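Local structure of putative N-acetylneuraminate lyase ([Ruminococcus] gnavus ATCC 29149, 6RB7) at residues N98-A103 with L107-H112; K296-L301 with Q326-A331. The protein is probably an enzyme, a beta/alpha-barrel protein of the dihydrodipicolinate synthetase family that assembles as four chains. All coordinates share one frame; numbering follows the deposited sequence.

In the fold
The two contacts lie in different parts of one chain, their centres about 24 Å apart and their nearest atoms about 11 Å apart, and they share no element. Contact 1 belongs to the beta/alpha-barrel: it seats the last turns of helix 89-103 on strand 108-112, is largely buried and consists wholly of aliphatic and thioether groups. Contact 2 is more peripheral, partly buried and smaller, and joins two helices of the C-terminal helical region, 287-299 and 317-335. It is chemically mixed, with an amide against a thiol and a methyl group. Neither has a hydrogen bond between its segments, and no other chain of the assembly touches either one.

Contact 1 (N98-A103 with L107-H112); sequences NVMKVA and LTVIAH
The carbonyl oxygen of Val99 is held by two backbone amides, Val102 N at 3.2 Å and, weakly, Ala103 N at 3.1 Å, and the same turn of chain turns Val99 and Ala103 toward the strand that follows. No hydrogen bond crosses to 107-112; the joint is apolar. Its closest approach is the thioether of Met100, whose SD lies 3.8 Å from Val109 CG2 and 3.9 Å from Val109 CG1, the sulfur thus facing both arms of the isopropyl fork. Met100 does not set out toward the strand: bends at chi2 (-52°) and chi3 (-76°) curl its chain until the sulfur reaches across. Val109 CG2 also meets Val99, 4.5 Å from Val99 CG1. Nearer the connecting turn, Ala103 CB rests 4.2 Å from Leu107 CD1, where the two backbones come closest. Val109 is further enclosed by Leu96 of helix 89-103 and Val77 of strand 74-77, while the side chain of Met100 also lies about 4 Å from a bound glycerol, probably from the crystallisation liquor. Helix 57-70 packs on Asn98, Val99 and Val102. There Asn98 OD1 receives Gln61 NE2 as well as Lys101 NZ, the latter at 3.3 Å and well above the carbonyl plane. Backbone bonds from Thr108 and Ile110 to Val75, and from Val109 to Ala135, tie the strand to both its neighbours. Adjacent parallel strands 74-77 and 108-112, joined through helix 89-103, make a beta-alpha-beta crossover, the repeating unit of a beta/alpha-barrel, with aliphatic side chains sealing helix to sheet.

Contact 2 (K296-L301 with Q326-A331); sequences KINEGL and QMICDA
Asn298 presents its carboxamide to helix 317-335, where the sulfur of Cys329 lies obliquely above the amide plane, off the end that carries the oxygen and nitrogen. The sulfur is nearer the oxygen: Cys329 SG is 3.4 Å from Asn298 OD1, 3.8 Å from Asn298 CG and 3.9 Å from Asn298 ND2. With CG anti to the carbonyl carbon of Asn298 (chi1 -77°), beside the backbone N, the carboxamide is directed at Cys329 and Ile328. The nitrogen also meets Ile328, with ND2 4.1 Å from Ile328 CG2 and 4.2 Å from Ile328 CB. This branched side of Ile328 borders the amide, and the residue also packs on Ile276 of helix 263-281. What fixes the amide's rotation is probably the hydrogen bond from Asn298 ND2 to the backbone oxygen of Ala325, one residue before the segment. Ile297 touches Val321, Lys322 and Ala325 of the same partner helix. Along the second helix, Gln326 NE2 donates to Asp330 OD1 at 2.8 Å and 155°; the acceptor lies in the glutamine amide plane, whereas the donor meets the carboxylate from above its plane. Just past Asn298, helix 287-299 ends, and Gly300, with positive phi, is the first residue to leave the helical conformation; its N still bonds Lys296 O at 2.9 Å. Between the segments themselves, then, the pairing is van der Waals and weakly polar: the asparagine anchors to backbone with its nitrogen, while its oxygen lies beside the polarisable sulfur, with no hydrogen bond between the two segments.

Contact 1 (N98-A103 with L107-H112)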
ATOM      1  N   ASN A  98      -0.934 -28.435 -28.155  1.00 14.61           N
ATOM      2  CA  ASN A  98      -2.324 -28.693 -28.589  1.00 14.53           C
ATOM      3  C   ASN A  98      -2.964 -27.443 -29.176  1.00 16.64           C
ATOM      4  O   ASN A  98      -3.747 -27.571 -30.107  1.00 18.05           O
ATOM      5  CB  ASN A  98      -3.094 -29.376 -27.485  1.00 14.18           C
ATOM      6  CG  ASN A  98      -2.685 -30.842 -27.393  1.00 17.85           C
ATOM      7  OD1 ASN A  98      -3.096 -31.634 -28.255  1.00 18.98           O
ATOM      8  ND2 ASN A  98      -1.848 -31.186 -26.414  1.00 17.44           N
ATOM      9  N   VAL A  99      -2.613 -26.249 -28.717  1.00 12.89           N
ATOM     10  CA  VAL A  99      -3.060 -25.016 -29.413  1.00 14.33           C
ATOM     11  C   VAL A  99      -2.515 -25.005 -30.835  1.00 16.61           C
ATOM     12  O   VAL A  99      -3.259 -24.769 -31.807  1.00 15.84           O
ATOM     13  CB  VAL A  99      -2.630 -23.756 -28.625  1.00 13.31           C
ATOM     14  CG1 VAL A  99      -2.886 -22.507 -29.474  1.00 14.23           C
ATOM     15  CG2 VAL A  99      -3.359 -23.719 -27.287  1.00 15.03           C
ATOM     16  N   MET A 100      -1.224 -25.221 -30.960  1.00 15.81           N
ATOM     17  CA  MET A 100      -0.545 -25.027 -32.272  1.00 17.65           C
ATOM     18  C   MET A 100      -1.001 -26.133 -33.228  1.00 21.35           C
ATOM     19  O   MET A 100      -1.047 -25.854 -34.424  1.00 22.90           O
ATOM     20  CB  MET A 100       0.970 -25.026 -32.091  1.00 19.48           C
ATOM     21  CG  MET A 100       1.502 -23.855 -31.257  1.00 17.85           C
ATOM     22  SD  MET A 100       0.946 -22.226 -31.803  1.00 19.76           S
ATOM     23  CE  MET A 100       1.977 -21.983 -33.254  1.00 20.53           C
ATOM     24  N   LYS A 101      -1.388 -27.295 -32.698  1.00 19.10           N
ATOM     25  CA  LYS A 101      -1.842 -28.461 -33.505  1.00 20.92           C
ATOM     26  C   LYS A 101      -3.062 -28.054 -34.316  1.00 26.40           C
ATOM     27  O   LYS A 101      -3.209 -28.648 -35.421  1.00 27.55           O
ATOM     28  CB  LYS A 101      -2.246 -29.656 -32.641  1.00 27.42           C
ATOM     29  CG  LYS A 101      -1.220 -30.742 -32.419  1.00 54.92           C
ATOM     30  CD  LYS A 101      -1.863 -32.107 -32.184  1.00 60.53           C
ATOM     31  CE  LYS A 101      -0.929 -33.101 -31.517  1.00 79.96           C
ATOM     32  NZ  LYS A 101      -0.624 -32.742 -30.106  1.00 73.83           N
ATOM     33  N   VAL A 102      -3.965 -27.217 -33.802  1.00 18.70           N
ATOM     34  CA  VAL A 102      -5.297 -27.074 -34.466  1.00 21.57           C
ATOM     35  C   VAL A 102      -5.524 -25.635 -34.837  1.00 21.35           C
ATOM     36  O   VAL A 102      -6.581 -25.371 -35.451  1.00 23.41           O
ATOM     37  CB  VAL A 102      -6.485 -27.598 -33.632  1.00 20.55           C
ATOM     38  CG1 VAL A 102      -6.391 -29.091 -33.410  1.00 24.82           C
ATOM     39  CG2 VAL A 102      -6.567 -26.912 -32.314  1.00 18.90           C
ATOM     40  N   ALA A 103      -4.633 -24.701 -34.532  1.00 20.64           N
ATOM     41  CA  ALA A 103      -4.904 -23.288 -34.834  1.00 19.13           C
ATOM     42  C   ALA A 103      -4.848 -23.004 -36.341  1.00 19.27           C
ATOM     43  O   ALA A 103      -5.422 -21.987 -36.789  1.00 21.52           O
ATOM     44  CB  ALA A 103      -3.939 -22.420 -34.069  1.00 20.04           C
ATOM     45  N   LEU A 107      -4.626 -17.861 -35.828  1.00 16.38           N
ATOM     46  CA  LEU A 107      -4.538 -17.062 -34.583  1.00 16.63           C
ATOM     47  C   LEU A 107      -3.126 -16.533 -34.444  1.00 15.14           C
ATOM     48  O   LEU A 107      -2.179 -17.320 -34.581  1.00 14.81           O
ATOM     49  CB  LEU A 107      -4.872 -17.912 -33.353  1.00 16.95           C
ATOM     50  CG  LEU A 107      -6.317 -18.395 -33.260  1.00 16.34           C
ATOM     51  CD1 LEU A 107      -6.424 -19.493 -32.258  1.00 15.18           C
ATOM     52  CD2 LEU A 107      -7.244 -17.232 -32.900  1.00 17.61           C
ATOM     53  N   THR A 108      -3.003 -15.286 -34.012  1.00 13.70           N
ATOM     54  CA  THR A 108      -1.724 -14.808 -33.464  1.00 12.24           C
ATOM     55  C   THR A 108      -1.555 -15.538 -32.130  1.00 14.17           C
ATOM     56  O   THR A 108      -2.512 -15.543 -31.333  1.00 15.46           O
ATOM     57  CB  THR A 108      -1.717 -13.302 -33.299  1.00 13.27           C
ATOM     58  OG1 THR A 108      -1.891 -12.706 -34.595  1.00 14.26           O
ATOM     59  CG2 THR A 108      -0.447 -12.785 -32.662  1.00 13.60           C
ATOM     60  N   VAL A 109      -0.411 -16.135 -31.871  1.00 12.63           N
ATOM     61  CA  VAL A 109      -0.209 -16.903 -30.629  1.00 12.34           C
ATOM     62  C   VAL A 109       0.877 -16.220 -29.817  1.00 12.62           C
ATOM     63  O   VAL A 109       2.036 -16.120 -30.302  1.00 13.36           O
ATOM     64  CB  VAL A 109       0.087 -18.388 -30.868  1.00 15.32           C
ATOM     65  CG1 VAL A 109       0.359 -19.096 -29.550  1.00 14.77           C
ATOM     66  CG2 VAL A 109      -1.058 -19.044 -31.613  1.00 15.85           C
ATOM     67  N   ILE A 110       0.519 -15.773 -28.613  1.00 12.19           N
ATOM     68  CA  ILE A 110       1.485 -15.229 -27.645  1.00 12.96           C
ATOM     69  C   ILE A 110       1.562 -16.246 -26.515  1.00 11.48           C
ATOM     70  O   ILE A 110       0.525 -16.538 -25.892  1.00 13.21           O
ATOM     71  CB  ILE A 110       1.032 -13.859 -27.123  1.00 11.68           C
ATOM     72  CG1 ILE A 110       0.800 -12.840 -28.235  1.00 12.62           C
ATOM     73  CG2 ILE A 110       2.026 -13.366 -26.071  1.00 12.26           C
ATOM     74  CD1 ILE A 110       0.178 -11.545 -27.759  1.00 13.86           C
ATOM     75  N   ALA A 111       2.733 -16.824 -26.295  1.00 11.18           N
ATOM     76  CA  ALA A 111       2.948 -17.843 -25.242  1.00 10.18           C
ATOM     77  C   ALA A 111       3.636 -17.195 -24.039  1.00 10.14           C
ATOM     78  O   ALA A 111       4.764 -16.757 -24.140  1.00 11.42           O
ATOM     79  CB  ALA A 111       3.760 -18.987 -25.762  1.00 12.36           C
ATOM     80  N   HIS A 112       2.903 -17.064 -22.942  1.00 10.52           N
ATOM     81  CA  HIS A 112       3.472 -16.629 -21.656  1.00 11.22           C
ATOM     82  C   HIS A 112       4.336 -17.753 -21.116  1.00  9.85           C
ATOM     83  O   HIS A 112       3.807 -18.866 -20.917  1.00 10.35           O
ATOM     84  CB  HIS A 112       2.363 -16.235 -20.692  1.00 10.76           C
ATOM     85  CG  HIS A 112       2.949 -15.805 -19.378  1.00 10.29           C
ATOM     86  ND1 HIS A 112       2.874 -16.601 -18.259  1.00 10.67           N
ATOM     87  CD2 HIS A 112       3.696 -14.725 -19.055  1.00 10.10           C
ATOM     88  CE1 HIS A 112       3.499 -15.965 -17.266  1.00 11.49           C
ATOM     89  NE2 HIS A 112       4.069 -14.831 -17.743  1.00 10.44           N
TER

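Contact 2 (K296-L301 with Q326-A331)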
ATOM      1  N   LYS A 296     -19.620 -24.280 -20.529  1.00 13.44           N
ATOM      2  CA  LYS A 296     -20.395 -25.566 -20.650  1.00 16.11           C
ATOM      3  C   LYS A 296     -21.842 -25.253 -21.008  1.00 15.50           C
ATOM      4  O   LYS A 296     -22.377 -25.884 -21.940  1.00 17.57           O
ATOM      5  CB  LYS A 296     -20.260 -26.377 -19.359  1.00 16.66           C
ATOM      6  CG  LYS A 296     -21.081 -27.653 -19.340  1.00 23.80           C
ATOM      7  CD  LYS A 296     -20.757 -28.467 -18.077  1.00 35.68           C
ATOM      8  CE  LYS A 296     -21.190 -29.918 -18.136  1.00 72.17           C
ATOM      9  NZ  LYS A 296     -20.702 -30.542 -19.384  1.00 77.15           N
ATOM     10  N   ILE A 297     -22.503 -24.303 -20.337  1.00 15.02           N
ATOM     11  CA  ILE A 297     -23.922 -23.942 -20.622  1.00 15.49           C
ATOM     12  C   ILE A 297     -24.067 -23.365 -22.013  1.00 17.77           C
ATOM     13  O   ILE A 297     -24.957 -23.806 -22.772  1.00 17.82           O
ATOM     14  CB  ILE A 297     -24.435 -22.956 -19.557  1.00 16.07           C
ATOM     15  CG1 ILE A 297     -24.423 -23.633 -18.202  1.00 18.25           C
ATOM     16  CG2 ILE A 297     -25.777 -22.374 -19.949  1.00 18.91           C
ATOM     17  CD1 ILE A 297     -24.743 -22.715 -17.066  1.00 20.11           C
ATOM     18  N   ASN A 298     -23.255 -22.352 -22.360  1.00 14.97           N
ATOM     19  CA  ASN A 298     -23.523 -21.556 -23.577  1.00 15.25           C
ATOM     20  C   ASN A 298     -22.887 -22.220 -24.801  1.00 18.51           C
ATOM     21  O   ASN A 298     -23.373 -21.950 -25.947  1.00 19.45           O
ATOM     22  CB  ASN A 298     -23.039 -20.116 -23.431  1.00 16.14           C
ATOM     23  CG  ASN A 298     -23.941 -19.255 -22.591  1.00 18.18           C
ATOM     24  OD1 ASN A 298     -25.086 -19.641 -22.310  1.00 17.32           O
ATOM     25  ND2 ASN A 298     -23.456 -18.071 -22.240  1.00 16.16           N
ATOM     26  N   GLU A 299     -21.859 -23.051 -24.634  1.00 17.85           N
ATOM     27  CA  GLU A 299     -21.090 -23.588 -25.785  1.00 17.71           C
ATOM     28  C   GLU A 299     -20.969 -25.099 -25.761  1.00 21.06           C
ATOM     29  O   GLU A 299     -20.401 -25.630 -26.753  1.00 21.30           O
ATOM     30  CB  GLU A 299     -19.710 -22.930 -25.888  1.00 19.99           C
ATOM     31  CG  GLU A 299     -19.800 -21.447 -26.069  1.00 20.36           C
ATOM     32  CD  GLU A 299     -20.250 -20.978 -27.446  1.00 27.08           C
ATOM     33  OE1 GLU A 299     -20.400 -21.853 -28.377  1.00 25.60           O
ATOM     34  OE2 GLU A 299     -20.413 -19.774 -27.590  1.00 21.32           O
ATOM     35  N   GLY A 300     -21.365 -25.770 -24.681  1.00 18.69           N
ATOM     36  CA  GLY A 300     -21.150 -27.211 -24.525  1.00 18.33           C
ATOM     37  C   GLY A 300     -19.677 -27.570 -24.452  1.00 23.39           C
ATOM     38  O   GLY A 300     -19.305 -28.719 -24.747  1.00 22.35           O
ATOM     39  N   LEU A 301     -18.814 -26.630 -24.063  1.00 17.17           N
ATOM     40  CA  LEU A 301     -17.378 -26.937 -23.921  1.00 18.11           C
ATOM     41  C   LEU A 301     -17.137 -27.517 -22.530  1.00 17.19           C
ATOM     42  O   LEU A 301     -17.707 -27.014 -21.552  1.00 18.90           O
ATOM     43  CB  LEU A 301     -16.573 -25.651 -24.097  1.00 18.17           C
ATOM     44  CG  LEU A 301     -16.445 -25.114 -25.515  1.00 23.51           C
ATOM     45  CD1 LEU A 301     -15.821 -23.716 -25.485  1.00 21.68           C
ATOM     46  CD2 LEU A 301     -15.590 -26.047 -26.377  1.00 28.49           C
ATOM     47  N   GLN A 326     -26.836 -16.243 -18.949  1.00 15.03           N
ATOM     48  CA  GLN A 326     -27.997 -15.595 -19.586  1.00 15.05           C
ATOM     49  C   GLN A 326     -27.679 -14.131 -19.902  1.00 16.30           C
ATOM     50  O   GLN A 326     -28.085 -13.638 -20.986  1.00 16.71           O
ATOM     51  CB  GLN A 326     -29.263 -15.730 -18.725  1.00 18.99           C
ATOM     52  CG  GLN A 326     -30.492 -15.187 -19.448  1.00 23.52           C
ATOM     53  CD  GLN A 326     -30.849 -16.055 -20.621  1.00 34.71           C
ATOM     54  OE1 GLN A 326     -30.889 -17.276 -20.495  1.00 34.61           O
ATOM     55  NE2 GLN A 326     -31.090 -15.446 -21.775  1.00 36.09           N
ATOM     56  N   MET A 327     -26.978 -13.429 -19.002  1.00 14.06           N
ATOM     57  CA  MET A 327     -26.618 -12.018 -19.259  1.00 14.81           C
ATOM     58  C   MET A 327     -25.779 -11.927 -20.541  1.00 13.24           C
ATOM     59  O   MET A 327     -25.948 -10.959 -21.332  1.00 15.34           O
ATOM     60  CB  MET A 327     -25.853 -11.405 -18.077  1.00 15.66           C
ATOM     61  CG  MET A 327     -26.726 -11.273 -16.848  1.00 17.94           C
ATOM     62  SD  MET A 327     -25.797 -11.005 -15.327  1.00 20.58           S
ATOM     63  CE  MET A 327     -25.220  -9.348 -15.583  1.00 22.30           C
ATOM     64  N   ILE A 328     -24.880 -12.875 -20.745  1.00 13.88           N
ATOM     65  CA  ILE A 328     -24.018 -12.887 -21.953  1.00 12.69           C
ATOM     66  C   ILE A 328     -24.922 -13.100 -23.176  1.00 15.55           C
ATOM     67  O   ILE A 328     -24.763 -12.380 -24.167  1.00 15.33           O
ATOM     68  CB  ILE A 328     -22.935 -13.972 -21.802  1.00 14.94           C
ATOM     69  CG1 ILE A 328     -21.917 -13.534 -20.743  1.00 14.52           C
ATOM     70  CG2 ILE A 328     -22.271 -14.258 -23.125  1.00 15.83           C
ATOM     71  CD1 ILE A 328     -21.081 -14.674 -20.189  1.00 14.17           C
ATOM     72  N   CYS A 329     -25.825 -14.079 -23.126  1.00 14.73           N
ATOM     73  CA  CYS A 329     -26.734 -14.355 -24.274  1.00 17.29           C
ATOM     74  C   CYS A 329     -27.553 -13.089 -24.594  1.00 15.42           C
ATOM     75  O   CYS A 329     -27.691 -12.717 -25.790  1.00 16.25           O
ATOM     76  CB  CYS A 329     -27.687 -15.494 -23.932  1.00 15.59           C
ATOM     77  SG  CYS A 329     -26.825 -17.076 -23.822  1.00 24.41           S
ATOM     78  N   ASP A 330     -28.080 -12.431 -23.562  1.00 15.71           N
ATOM     79  CA  ASP A 330     -28.961 -11.257 -23.759  1.00 15.13           C
ATOM     80  C   ASP A 330     -28.158 -10.086 -24.324  1.00 14.76           C
ATOM     81  O   ASP A 330     -28.631  -9.395 -25.241  1.00 15.33           O
ATOM     82  CB  ASP A 330     -29.626 -10.872 -22.446  1.00 18.99           C
ATOM     83  CG  ASP A 330     -30.676 -11.885 -21.962  1.00 20.07           C
ATOM     84  OD1 ASP A 330     -31.051 -12.777 -22.720  1.00 25.02           O
ATOM     85  OD2 ASP A 330     -31.104 -11.749 -20.822  1.00 25.59           O
ATOM     86  N   ALA A 331     -26.915  -9.890 -23.861  1.00 14.73           N
ATOM     87  CA  ALA A 331     -26.060  -8.814 -24.401  1.00 16.71           C
ATOM     88  C   ALA A 331     -25.769  -9.055 -25.878  1.00 13.92           C
ATOM     89  O   ALA A 331     -25.742  -8.104 -26.671  1.00 15.91           O
ATOM     90  CB  ALA A 331     -24.802  -8.687 -23.564  1.00 15.56           C
TER